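Local coordinates for flavin-containing monooxygenase (Allium sativum, PDB 6WPU), which probably oxygenates the sulfur of S-allyl-L-cysteine to a sulfoxide, as a flavin-dependent S-monooxygenase of garlic with bound FAD, at residues A[207-221]-A[230-244]. Numbering follows the deposited sequence.
Sequences YRIPEPFHDQVVVII and ISRDVARFAKEVHIA. With SO4 (sulfate ion), chain D.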
# COMPACT_ATOMS: atom_id res chain seq x y z
N TYR A 207 6.85 -9.68 10.60
CA TYR A 207 7.11 -11.03 10.13
C TYR A 207 8.14 -10.99 9.01
O TYR A 207 8.00 -10.21 8.06
CB TYR A 207 5.83 -11.73 9.64
CG TYR A 207 6.21 -13.09 9.08
CD1 TYR A 207 6.63 -14.13 9.93
CD2 TYR A 207 6.24 -13.31 7.71
CE1 TYR A 207 7.02 -15.36 9.42
CE2 TYR A 207 6.64 -14.55 7.18
CZ TYR A 207 7.03 -15.56 8.05
OH TYR A 207 7.42 -16.77 7.56
N ARG A 208 9.17 -11.83 9.12
CA ARG A 208 10.22 -11.85 8.11
C ARG A 208 10.48 -13.24 7.55
O ARG A 208 10.55 -13.42 6.33
CB ARG A 208 11.53 -11.29 8.67
CG ARG A 208 11.45 -9.80 9.02
CD ARG A 208 11.12 -8.94 7.79
NE ARG A 208 11.11 -7.54 8.19
CZ ARG A 208 10.01 -6.86 8.51
NH1 ARG A 208 8.81 -7.45 8.44
NH2 ARG A 208 10.12 -5.59 8.88
N ILE A 209 10.65 -14.23 8.43
CA ILE A 209 11.13 -15.55 8.02
C ILE A 209 10.44 -16.62 8.86
O ILE A 209 10.01 -16.35 9.99
CB ILE A 209 12.66 -15.67 8.13
CG1 ILE A 209 13.14 -15.36 9.56
CG2 ILE A 209 13.34 -14.77 7.09
CD1 ILE A 209 14.56 -15.91 9.88
N PRO A 210 10.32 -17.85 8.35
CA PRO A 210 9.56 -18.87 9.08
C PRO A 210 10.37 -19.71 10.05
O PRO A 210 9.78 -20.37 10.92
CB PRO A 210 9.00 -19.75 7.95
CG PRO A 210 10.04 -19.64 6.86
CD PRO A 210 10.64 -18.25 6.97
N GLU A 211 11.70 -19.74 9.93
CA GLU A 211 12.51 -20.63 10.77
C GLU A 211 12.24 -20.51 12.28
O GLU A 211 12.16 -21.56 12.95
CB GLU A 211 14.00 -20.42 10.49
CG GLU A 211 14.51 -21.01 9.17
CD GLU A 211 14.22 -20.12 7.95
OE1 GLU A 211 13.51 -19.10 8.09
OE2 GLU A 211 14.71 -20.44 6.85
N PRO A 212 12.11 -19.32 12.89
CA PRO A 212 11.85 -19.28 14.33
C PRO A 212 10.51 -19.86 14.75
O PRO A 212 10.28 -20.01 15.96
CB PRO A 212 11.95 -17.78 14.67
CG PRO A 212 11.79 -17.08 13.40
CD PRO A 212 12.36 -17.98 12.35
N PHE A 213 9.62 -20.18 13.82
CA PHE A 213 8.34 -20.82 14.12
C PHE A 213 8.42 -22.34 14.05
O PHE A 213 7.39 -23.02 14.12
CB PHE A 213 7.25 -20.30 13.17
CG PHE A 213 7.03 -18.81 13.23
CD1 PHE A 213 7.82 -17.94 12.48
CD2 PHE A 213 6.06 -18.26 14.05
CE1 PHE A 213 7.63 -16.56 12.55
CE2 PHE A 213 5.86 -16.90 14.11
CZ PHE A 213 6.64 -16.05 13.37
N HIS A 214 9.62 -22.88 13.88
CA HIS A 214 9.83 -24.31 13.80
C HIS A 214 9.12 -25.05 14.95
O HIS A 214 9.34 -24.74 16.12
CB HIS A 214 11.33 -24.59 13.83
CG HIS A 214 11.66 -26.05 13.78
ND1 HIS A 214 12.75 -26.59 14.42
CD2 HIS A 214 11.02 -27.08 13.18
CE1 HIS A 214 12.77 -27.90 14.21
NE2 HIS A 214 11.73 -28.22 13.46
N ASP A 215 8.24 -25.98 14.60
CA ASP A 215 7.52 -26.80 15.58
C ASP A 215 6.61 -25.99 16.51
O ASP A 215 6.22 -26.47 17.57
CB ASP A 215 8.50 -27.64 16.41
CG ASP A 215 7.82 -28.83 17.08
OD1 ASP A 215 6.95 -29.43 16.44
OD2 ASP A 215 8.16 -29.13 18.25
N GLN A 216 6.26 -24.76 16.15
CA GLN A 216 5.34 -23.97 16.96
C GLN A 216 3.92 -24.16 16.44
O GLN A 216 3.71 -24.56 15.30
CB GLN A 216 5.70 -22.48 16.91
CG GLN A 216 7.11 -22.15 17.37
CD GLN A 216 7.38 -22.67 18.76
OE1 GLN A 216 6.89 -22.13 19.74
NE2 GLN A 216 8.14 -23.76 18.86
N VAL A 217 2.95 -23.85 17.30
CA VAL A 217 1.55 -23.75 16.90
C VAL A 217 1.23 -22.26 16.75
O VAL A 217 1.32 -21.50 17.73
CB VAL A 217 0.61 -24.42 17.90
CG1 VAL A 217 -0.83 -24.20 17.49
CG2 VAL A 217 0.91 -25.93 18.02
N VAL A 218 0.84 -21.85 15.54
CA VAL A 218 0.72 -20.45 15.17
C VAL A 218 -0.70 -20.17 14.71
O VAL A 218 -1.26 -20.92 13.90
CB VAL A 218 1.72 -20.08 14.05
CG1 VAL A 218 1.69 -18.56 13.77
CG2 VAL A 218 3.13 -20.54 14.43
N VAL A 219 -1.28 -19.10 15.22
CA VAL A 219 -2.56 -18.59 14.74
C VAL A 219 -2.29 -17.31 13.95
O VAL A 219 -1.60 -16.41 14.43
CB VAL A 219 -3.55 -18.36 15.89
CG1 VAL A 219 -4.85 -17.75 15.36
CG2 VAL A 219 -3.83 -19.68 16.63
N ILE A 220 -2.80 -17.26 12.72
CA ILE A 220 -2.71 -16.09 11.86
C ILE A 220 -4.12 -15.53 11.74
O ILE A 220 -5.01 -16.20 11.22
CB ILE A 220 -2.15 -16.43 10.47
CG1 ILE A 220 -0.91 -17.32 10.53
CG2 ILE A 220 -1.88 -15.17 9.68
CD1 ILE A 220 0.35 -16.62 10.78
N ILE A 221 -4.32 -14.30 12.22
CA ILE A 221 -5.62 -13.63 12.10
C ILE A 221 -5.58 -12.73 10.87
O ILE A 221 -4.82 -11.75 10.84
CB ILE A 221 -5.96 -12.80 13.35
CG1 ILE A 221 -5.85 -13.66 14.62
CG2 ILE A 221 -7.35 -12.21 13.22
CD1 ILE A 221 -5.93 -12.85 15.88
N ILE A 230 1.42 -15.65 4.25
CA ILE A 230 2.26 -15.77 5.43
C ILE A 230 2.05 -17.12 6.09
O ILE A 230 3.01 -17.79 6.48
CB ILE A 230 1.98 -14.60 6.39
CG1 ILE A 230 2.54 -13.31 5.78
CG2 ILE A 230 2.59 -14.90 7.76
CD1 ILE A 230 2.48 -12.11 6.69
N SER A 231 0.78 -17.55 6.20
CA SER A 231 0.47 -18.87 6.76
C SER A 231 1.22 -19.97 6.03
O SER A 231 1.81 -20.86 6.66
CB SER A 231 -1.04 -19.13 6.68
OG SER A 231 -1.74 -18.14 7.40
N ARG A 232 1.20 -19.95 4.69
CA ARG A 232 1.91 -20.98 3.95
C ARG A 232 3.41 -20.89 4.19
O ARG A 232 4.09 -21.93 4.30
CB ARG A 232 1.58 -20.86 2.46
CG ARG A 232 0.14 -21.23 2.13
CD ARG A 232 -0.08 -21.44 0.65
NE ARG A 232 0.25 -20.25 -0.11
CZ ARG A 232 1.29 -20.14 -0.92
NH1 ARG A 232 2.11 -21.17 -1.10
NH2 ARG A 232 1.51 -18.99 -1.54
N ASP A 233 3.95 -19.67 4.29
CA ASP A 233 5.36 -19.49 4.59
C ASP A 233 5.70 -20.06 5.96
O ASP A 233 6.65 -20.84 6.10
CB ASP A 233 5.72 -18.00 4.51
CG ASP A 233 7.20 -17.76 4.28
OD1 ASP A 233 7.78 -18.36 3.34
OD2 ASP A 233 7.79 -16.94 5.01
N VAL A 234 4.92 -19.69 6.98
CA VAL A 234 5.12 -20.20 8.34
C VAL A 234 4.96 -21.71 8.38
O VAL A 234 5.69 -22.41 9.09
CB VAL A 234 4.15 -19.48 9.30
CG1 VAL A 234 4.12 -20.16 10.67
CG2 VAL A 234 4.53 -18.02 9.45
N ALA A 235 4.02 -22.25 7.60
CA ALA A 235 3.77 -23.69 7.61
C ALA A 235 4.96 -24.50 7.11
O ALA A 235 4.99 -25.72 7.33
CB ALA A 235 2.53 -24.02 6.78
N ARG A 236 5.97 -23.85 6.50
CA ARG A 236 7.18 -24.56 6.08
C ARG A 236 7.94 -25.14 7.27
O ARG A 236 8.65 -26.13 7.12
CB ARG A 236 8.10 -23.62 5.30
CG ARG A 236 7.56 -23.04 3.98
CD ARG A 236 8.69 -22.29 3.25
NE ARG A 236 9.85 -23.18 3.16
CZ ARG A 236 11.12 -22.82 3.33
NH1 ARG A 236 11.42 -21.54 3.57
NH2 ARG A 236 12.09 -23.73 3.25
N PHE A 237 7.83 -24.52 8.44
CA PHE A 237 8.52 -24.98 9.64
C PHE A 237 7.61 -25.23 10.83
O PHE A 237 7.99 -26.01 11.72
CB PHE A 237 9.61 -23.98 10.05
CG PHE A 237 10.76 -23.93 9.10
CD1 PHE A 237 10.74 -23.07 8.01
CD2 PHE A 237 11.86 -24.76 9.27
CE1 PHE A 237 11.79 -23.03 7.11
CE2 PHE A 237 12.91 -24.73 8.37
CZ PHE A 237 12.88 -23.85 7.29
N ALA A 238 6.43 -24.61 10.87
CA ALA A 238 5.56 -24.70 12.04
C ALA A 238 4.99 -26.11 12.19
O ALA A 238 4.79 -26.84 11.21
CB ALA A 238 4.42 -23.69 11.92
N LYS A 239 4.71 -26.48 13.44
CA LYS A 239 3.98 -27.72 13.68
C LYS A 239 2.55 -27.60 13.16
O LYS A 239 2.06 -28.48 12.44
CB LYS A 239 3.99 -28.06 15.16
CG LYS A 239 3.42 -29.45 15.46
CD LYS A 239 2.48 -29.45 16.66
CE LYS A 239 3.01 -30.30 17.80
NZ LYS A 239 3.94 -29.52 18.65
N GLU A 240 1.86 -26.52 13.52
CA GLU A 240 0.50 -26.26 13.03
C GLU A 240 0.30 -24.78 12.77
O GLU A 240 0.76 -23.93 13.54
CB GLU A 240 -0.56 -26.72 14.03
CG GLU A 240 -0.65 -28.23 14.18
CD GLU A 240 -1.67 -28.62 15.24
OE1 GLU A 240 -1.51 -29.70 15.85
OE2 GLU A 240 -2.61 -27.82 15.47
N VAL A 241 -0.41 -24.47 11.68
CA VAL A 241 -0.82 -23.11 11.36
C VAL A 241 -2.34 -23.09 11.29
O VAL A 241 -2.95 -23.93 10.61
CB VAL A 241 -0.19 -22.61 10.05
CG1 VAL A 241 -0.57 -21.15 9.78
CG2 VAL A 241 1.33 -22.76 10.11
N HIS A 242 -2.96 -22.17 12.02
CA HIS A 242 -4.41 -22.01 12.04
C HIS A 242 -4.73 -20.58 11.61
O HIS A 242 -4.27 -19.62 12.25
CB HIS A 242 -4.97 -22.30 13.43
CG HIS A 242 -4.78 -23.71 13.88
ND1 HIS A 242 -5.76 -24.67 13.74
CD2 HIS A 242 -3.73 -24.33 14.46
CE1 HIS A 242 -5.32 -25.82 14.22
NE2 HIS A 242 -4.08 -25.64 14.65
N ILE A 243 -5.50 -20.43 10.53
CA ILE A 243 -5.92 -19.11 10.06
C ILE A 243 -7.30 -18.82 10.63
O ILE A 243 -8.22 -19.64 10.51
CB ILE A 243 -5.94 -19.04 8.52
CG1 ILE A 243 -4.63 -19.58 7.94
CG2 ILE A 243 -6.16 -17.60 8.06
CD1 ILE A 243 -4.55 -19.49 6.42
N ALA A 244 -7.45 -17.66 11.27
CA ALA A 244 -8.75 -17.16 11.71
C ALA A 244 -9.16 -16.12 10.68
O ALA A 244 -8.64 -15.01 10.69
CB ALA A 244 -8.69 -16.56 13.11
S SO4 D . 4.34 -19.49 -3.70
O1 SO4 D . 4.48 -20.67 -2.83
O2 SO4 D . 3.57 -19.88 -4.88
O3 SO4 D . 3.61 -18.45 -3.00
O4 SO4 D . 5.67 -18.98 -4.05
O HOH W 1 10.01 -15.30 4.39
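In the beta-alpha-beta unit built from strand 217-221, helix 225-234 and strand 240-244, the two strands pair in parallel, V218 beside V241 and I220 beside I243. V218 and I220 each donate to and accept from the neighbouring strand; H242 N bonds V218 O at 2.8 Å. V218 and I220 face the helix: V218 CG2 meets V234 CG1 at 3.9 Å, while I220 CG1 lies against V241 CG1 and S231 OG, whose hydrogen bond goes to A227 O. The loop before the first strand covers the helix with Y207, whose CG, anti to the backbone N (chi1 176°), carries the ring across to I230 and D233. I230 CG2 packs over one face, 4.2 Å from the centroid, and the hydroxyl donates to D233 OD2 at 2.6 Å, on the anti side but 32° out of the carboxylate plane, which stands 87° to the ring. A water bridges OD2 to R208 O, and S88 OG is hydrogen-bonded to OD1. A phenylalanine in place of Y207 would probably keep the packing on I230 but leave buried D233 OD2 without its hydroxyl donor. E211 CG sits over the F237 ring. This right-handed crossover is typical of Rossmann-like domains in flavin-containing monooxygenases.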